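PDB 5ZB9: DNA damage response protein Rtt109, putative from Neosartorya fumigata, which probably transfers the acetyl group of acetyl-CoA to lysine side chains of histones, notably of histone H3. Local coordinates for residues A[46-51]-A[336-341]. Residues are numbered along the deposited sequence; the frame is centred on the assembly and turned at random.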
loop_
_atom_site.group_PDB
_atom_site.type_symbol
_atom_site.label_atom_id
_atom_site.label_comp_id
_atom_site.label_asym_id
_atom_site.label_seq_id
_atom_site.Cartn_x
_atom_site.Cartn_y
_atom_site.Cartn_z
ATOM N N GLU A 46 -15.698 19.000 10.015
ATOM C CA GLU A 46 -16.093 17.615 9.828
ATOM C C GLU A 46 -14.995 16.870 9.070
ATOM O O GLU A 46 -14.189 17.491 8.373
ATOM C CB GLU A 46 -17.429 17.531 9.081
ATOM C CG GLU A 46 -18.635 17.976 9.907
ATOM C CD GLU A 46 -18.832 17.134 11.163
ATOM O OE1 GLU A 46 -18.736 15.890 11.073
ATOM O OE2 GLU A 46 -19.079 17.721 12.242
ATOM N N PRO A 47 -14.943 15.538 9.225
ATOM C CA PRO A 47 -13.989 14.711 8.477
ATOM C C PRO A 47 -14.260 14.757 6.977
ATOM O O PRO A 47 -15.401 14.975 6.573
ATOM C CB PRO A 47 -14.238 13.301 9.020
ATOM C CG PRO A 47 -14.934 13.496 10.310
ATOM C CD PRO A 47 -15.738 14.738 10.169
ATOM N N GLU A 48 -13.231 14.550 6.163
ATOM C CA GLU A 48 -13.428 14.513 4.723
ATOM C C GLU A 48 -14.229 13.283 4.346
ATOM O O GLU A 48 -14.023 12.204 4.897
ATOM C CB GLU A 48 -12.090 14.534 3.979
ATOM C CG GLU A 48 -11.277 15.778 4.264
ATOM C CD GLU A 48 -10.218 16.055 3.219
ATOM O OE1 GLU A 48 -10.244 15.398 2.156
ATOM O OE2 GLU A 48 -9.361 16.935 3.463
ATOM N N SER A 49 -15.168 13.464 3.426
ATOM C CA SER A 49 -15.929 12.354 2.883
ATOM C C SER A 49 -14.986 11.396 2.160
ATOM O O SER A 49 -14.272 11.793 1.237
ATOM C CB SER A 49 -17.013 12.860 1.933
ATOM O OG SER A 49 -17.730 11.767 1.383
ATOM N N THR A 50 -14.985 10.137 2.581
ATOM C CA THR A 50 -13.998 9.178 2.097
ATOM C C THR A 50 -14.640 7.847 1.711
ATOM O O THR A 50 -15.498 7.321 2.427
ATOM C CB THR A 50 -12.898 8.932 3.168
ATOM O OG1 THR A 50 -12.342 10.185 3.591
ATOM C CG2 THR A 50 -11.784 8.060 2.619
ATOM N N PHE A 51 -14.227 7.304 0.574
ATOM C CA PHE A 51 -14.693 5.984 0.166
ATOM C C PHE A 51 -13.518 5.024 0.094
ATOM O O PHE A 51 -12.389 5.439 -0.162
ATOM C CB PHE A 51 -15.416 6.061 -1.180
ATOM C CG PHE A 51 -16.678 6.874 -1.133
ATOM C CD1 PHE A 51 -16.636 8.255 -1.277
ATOM C CD2 PHE A 51 -17.908 6.259 -0.926
ATOM C CE1 PHE A 51 -17.799 9.008 -1.221
ATOM C CE2 PHE A 51 -19.074 7.006 -0.870
ATOM C CZ PHE A 51 -19.019 8.384 -1.020
ATOM N N SER A 336 -8.354 21.291 1.089
ATOM C CA SER A 336 -9.331 20.674 1.986
ATOM C C SER A 336 -10.708 20.466 1.331
ATOM O O SER A 336 -11.191 21.328 0.590
ATOM C CB SER A 336 -9.476 21.535 3.249
ATOM O OG SER A 336 -10.475 21.036 4.121
ATOM N N SER A 337 -11.330 19.321 1.608
ATOM C CA SER A 337 -12.698 19.054 1.160
ATOM C C SER A 337 -13.660 19.021 2.353
ATOM O O SER A 337 -14.821 18.629 2.215
ATOM C CB SER A 337 -12.777 17.735 0.372
ATOM O OG SER A 337 -12.535 16.601 1.195
ATOM N N ARG A 338 -13.165 19.437 3.518
ATOM C CA ARG A 338 -13.957 19.446 4.749
ATOM C C ARG A 338 -15.050 20.511 4.733
ATOM O O ARG A 338 -14.913 21.550 4.079
ATOM C CB ARG A 338 -13.057 19.677 5.971
ATOM C CG ARG A 338 -11.977 18.630 6.183
ATOM C CD ARG A 338 -11.201 18.871 7.470
ATOM N NE ARG A 338 -10.504 20.161 7.482
ATOM C CZ ARG A 338 -9.287 20.373 6.981
ATOM N NH1 ARG A 338 -8.611 19.385 6.403
ATOM N NH2 ARG A 338 -8.746 21.584 7.053
ATOM N N VAL A 339 -16.128 20.247 5.467
ATOM C CA VAL A 339 -17.184 21.234 5.681
ATOM C C VAL A 339 -17.188 21.658 7.154
ATOM O O VAL A 339 -16.857 20.859 8.037
ATOM C CB VAL A 339 -18.571 20.684 5.284
ATOM C CG1 VAL A 339 -19.577 21.819 5.143
ATOM C CG2 VAL A 339 -18.478 19.896 3.982
ATOM N N ALA A 340 -17.548 22.914 7.416
ATOM C CA ALA A 340 -17.544 23.446 8.779
ATOM C C ALA A 340 -18.805 23.048 9.549
ATOM O O ALA A 340 -19.916 23.099 9.016
ATOM C CB ALA A 340 -17.393 24.959 8.757
ATOM N N SER A 341 -18.620 22.652 10.805
ATOM C CA SER A 341 -19.725 22.217 11.654
ATOM C C SER A 341 -20.149 23.309 12.639
ATOM O O SER A 341 -21.338 23.593 12.800
ATOM C CB SER A 341 -19.338 20.940 12.409
ATOM O OG SER A 341 -18.028 21.039 12.949
HETATM O O HOH W 1 -13.855 14.262 0.150
HETATM O O HOH W 2 -15.968 16.162 2.667
#
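Glu-48 reaches across to Ser-337 and Arg-338. Its CB passes 3.5 Å from Ser-337 OG. Glu-48 CG, anti to the carbonyl carbon (chi1 -61°), meets the same hydroxyl and lies 3.5 Å from Arg-338 CG, before the chain runs on extended to the carboxylate. Glu-48 CD is 3.1 Å from Ser-337 OG, and the two oxygens divide the work: Glu-48 OE1 accepts a hydrogen bond from Ser-337 OG at 2.8 Å, the hydroxyl coming from above the carboxylate plane, whereas Glu-48 OE2 makes a long salt bridge to Arg-338 NH1 (3.9 Å), the two charged planes tilted 40° apart. The guanidinium is held more firmly elsewhere, by salt bridges from NE to Glu-45 and from NH1 to Asp-246, and Ser-336 OG sits over the centre of one face. Two waters bridge the backbone of Ser-49 to Ser-337, one through the hydroxyl and the other through the carbonyl oxygen. Glu-46 N donates a nearly straight bond to Val-339 O (3.0 Å, 165°), while the aliphatic part of Arg-338 packs on Glu-46 O. This surface packing, away from the CoA site, joins the lead-in to strand 50-61 of the mixed sheet to the loop after strand 317-324, where Ser-336 forms an ST turn.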